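Local coordinates for protein (R)-specific secondary-alkylsulfatase (Pseudomonas sp., PDB 4AXH) that hydrolyses secondary alkyl sulfates enantioselectively with strict inversion of configuration, turning (R)-configured esters into (S)-alcohols with a two-zinc centre, at residues A[170-175]-A[190-195]. Sequence-based numbering, arbitrary orientation.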
ATOM      1  N   LYS A 170       9.079   5.567 -44.839  1.00 34.22           N
ATOM      2  CA  LYS A 170       8.742   6.957 -44.492  0.50 34.11           C
ATOM      3  C   LYS A 170       9.447   7.330 -43.186  1.00 38.87           C
ATOM      4  O   LYS A 170       9.748   6.425 -42.405  1.00 41.58           O
ATOM      5  CB  LYS A 170       7.203   7.094 -44.236  0.50 36.07           C
ATOM      6  CG  LYS A 170       6.253   6.613 -45.344  0.50 37.58           C
ATOM      7  CD  LYS A 170       4.789   6.866 -44.985  0.50 46.81           C
ATOM      8  CE  LYS A 170       3.912   5.627 -45.111  0.50 47.14           C
ATOM      9  NZ  LYS A 170       2.679   5.890 -45.916  0.50 28.33           N
ATOM     10  N   PRO A 171       9.677   8.629 -42.845  1.00 33.62           N
ATOM     11  CA  PRO A 171      10.295   8.899 -41.536  1.00 31.97           C
ATOM     12  C   PRO A 171       9.296   8.689 -40.414  1.00 34.92           C
ATOM     13  O   PRO A 171       8.178   8.291 -40.681  1.00 36.47           O
ATOM     14  CB  PRO A 171      10.695  10.386 -41.644  1.00 32.98           C
ATOM     15  CG  PRO A 171       9.721  10.972 -42.599  1.00 36.88           C
ATOM     16  CD  PRO A 171       9.430   9.900 -43.592  1.00 33.42           C
ATOM     17  N   ILE A 172       9.683   9.042 -39.185  1.00 31.13           N
ATOM     18  CA  ILE A 172       8.876   9.033 -37.973  1.00 29.43           C
ATOM     19  C   ILE A 172       8.710  10.486 -37.600  1.00 36.34           C
ATOM     20  O   ILE A 172       9.693  11.162 -37.284  1.00 36.68           O
ATOM     21  CB  ILE A 172       9.534   8.178 -36.860  1.00 31.14           C
ATOM     22  CG1 ILE A 172       9.546   6.685 -37.285  1.00 31.70           C
ATOM     23  CG2 ILE A 172       8.836   8.390 -35.516  1.00 28.27           C
ATOM     24  CD1 ILE A 172      10.480   5.752 -36.513  1.00 28.22           C
ATOM     25  N   VAL A 173       7.476  10.990 -37.715  1.00 34.40           N
ATOM     26  CA  VAL A 173       7.136  12.379 -37.404  1.00 34.19           C
ATOM     27  C   VAL A 173       6.750  12.498 -35.919  1.00 35.63           C
ATOM     28  O   VAL A 173       7.000  13.517 -35.271  1.00 34.64           O
ATOM     29  CB  VAL A 173       6.008  12.900 -38.332  1.00 39.40           C
ATOM     30  CG1 VAL A 173       5.672  14.368 -38.022  1.00 41.11           C
ATOM     31  CG2 VAL A 173       6.386  12.744 -39.800  1.00 38.70           C
ATOM     32  N   ALA A 174       6.096  11.477 -35.399  1.00 32.07           N
ATOM     33  CA  ALA A 174       5.615  11.542 -34.034  1.00 31.50           C
ATOM     34  C   ALA A 174       5.673  10.200 -33.330  1.00 33.91           C
ATOM     35  O   ALA A 174       5.544   9.143 -33.966  1.00 31.91           O
ATOM     36  CB  ALA A 174       4.179  12.093 -34.009  1.00 31.87           C
ATOM     37  N   VAL A 175       5.852  10.266 -32.003  1.00 29.85           N
ATOM     38  CA  VAL A 175       5.853   9.120 -31.107  1.00 30.96           C
ATOM     39  C   VAL A 175       4.979   9.457 -29.910  1.00 35.70           C
ATOM     40  O   VAL A 175       4.977  10.601 -29.482  1.00 35.13           O
ATOM     41  CB  VAL A 175       7.288   8.640 -30.717  1.00 35.11           C
ATOM     42  CG1 VAL A 175       7.271   7.673 -29.539  1.00 34.71           C
ATOM     43  CG2 VAL A 175       7.994   8.008 -31.905  1.00 34.70           C
ATOM     44  N   GLY A 190      16.564   3.398 -30.380  1.00 28.43           N
ATOM     45  CA  GLY A 190      16.916   2.438 -31.424  1.00 27.36           C
ATOM     46  C   GLY A 190      16.302   2.812 -32.750  1.00 32.05           C
ATOM     47  O   GLY A 190      16.765   2.356 -33.806  1.00 33.82           O
ATOM     48  N   ILE A 191      15.272   3.665 -32.717  1.00 26.99           N
ATOM     49  CA  ILE A 191      14.573   4.102 -33.938  1.00 27.11           C
ATOM     50  C   ILE A 191      14.515   5.641 -34.142  1.00 33.55           C
ATOM     51  O   ILE A 191      14.326   6.096 -35.279  1.00 34.90           O
ATOM     52  CB  ILE A 191      13.197   3.407 -34.104  1.00 29.00           C
ATOM     53  CG1 ILE A 191      12.300   3.668 -32.852  1.00 28.18           C
ATOM     54  CG2 ILE A 191      13.412   1.903 -34.383  1.00 28.23           C
ATOM     55  CD1 ILE A 191      10.931   3.275 -32.931  1.00 33.70           C
ATOM     56  N   ILE A 192      14.664   6.427 -33.059  1.00 29.08           N
ATOM     57  CA  ILE A 192      14.683   7.899 -33.146  1.00 29.76           C
ATOM     58  C   ILE A 192      15.909   8.526 -32.435  1.00 32.72           C
ATOM     59  O   ILE A 192      16.540   7.883 -31.593  1.00 30.42           O
ATOM     60  CB  ILE A 192      13.331   8.616 -32.737  1.00 32.62           C
ATOM     61  CG1 ILE A 192      13.018   8.416 -31.254  1.00 32.97           C
ATOM     62  CG2 ILE A 192      12.157   8.196 -33.611  1.00 31.65           C
ATOM     63  CD1 ILE A 192      13.155   9.527 -30.484  1.00 30.47           C
ATOM     64  N   ASP A 193      16.204   9.805 -32.758  1.00 30.66           N
ATOM     65  CA  ASP A 193      17.318  10.527 -32.145  1.00 30.46           C
ATOM     66  C   ASP A 193      16.860  11.670 -31.243  1.00 34.02           C
ATOM     67  O   ASP A 193      16.028  12.440 -31.694  1.00 35.19           O
ATOM     68  CB  ASP A 193      18.271  11.021 -33.231  1.00 31.94           C
ATOM     69  CG  ASP A 193      18.801   9.905 -34.103  1.00 37.78           C
ATOM     70  OD1 ASP A 193      19.329   8.896 -33.535  1.00 39.76           O
ATOM     71  OD2 ASP A 193      18.697  10.029 -35.350  1.00 35.66           O
ATOM     72  N   GLU A 194      17.395  11.790 -29.981  1.00 30.43           N
ATOM     73  CA  GLU A 194      16.968  12.872 -29.085  0.50 30.91           C
ATOM     74  C   GLU A 194      17.236  14.230 -29.702  1.00 39.62           C
ATOM     75  O   GLU A 194      16.431  15.148 -29.481  1.00 43.74           O
ATOM     76  CB  GLU A 194      17.442  12.743 -27.612  0.50 31.94           C
ATOM     77  CG  GLU A 194      16.910  13.820 -26.657  0.50 40.67           C
ATOM     78  CD  GLU A 194      15.798  13.501 -25.663  0.50 64.89           C
ATOM     79  OE1 GLU A 194      16.079  12.730 -24.714  0.50 68.58           O
ATOM     80  OE2 GLU A 194      14.701  14.114 -25.751  0.50 23.21           O
ATOM     81  N   ALA A 195      18.279  14.359 -30.543  1.00 37.72           N
ATOM     82  CA  ALA A 195      18.559  15.607 -31.255  1.00 37.96           C
ATOM     83  C   ALA A 195      17.315  16.073 -32.038  1.00 40.13           C
ATOM     84  O   ALA A 195      16.976  17.246 -31.951  1.00 40.27           O
ATOM     85  CB  ALA A 195      19.733  15.417 -32.212  1.00 38.93           C
TER
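In the metallo-beta-lactamase domain, the beta-alpha-beta crossover from strand 172-176 to its parallel neighbour 203-207 is packed back onto its own first strand here, through Ile172 against Ile191 and Ile192. Ile172 carries the contact: it touches both isoleucines. With CG1 beside the backbone N (chi1 -66°), CG2 of Ile172 falls anti to that N and meets Ile192 CG2 methyl to methyl at 3.8 Å. The same Ile192 methyl also sits 4.1 Å from Ile172 CD1, so it rests against both branches of the strand residue, and the two side chains cross at about a right angle. Ile172 CD1 reaches on to Ile191, 4.3 Å from Ile191 CB and 4.1 Å from Ile191 O. Val175, three residues further along the strand, also starts its side chain toward the crossover and is partly covered by it. Helix 153-164 closes the cluster, with Leu160 touching both Ile172 and Ile191, while Ile192 also packs on Val262. The strand backbone is hydrogen-bonded to Leu144, Leu146 and Lys203 in the sheet. With no hydrogen bond or charge pair between the two segments, the fit of methyl groups, not any directional bond, holds them together at this point.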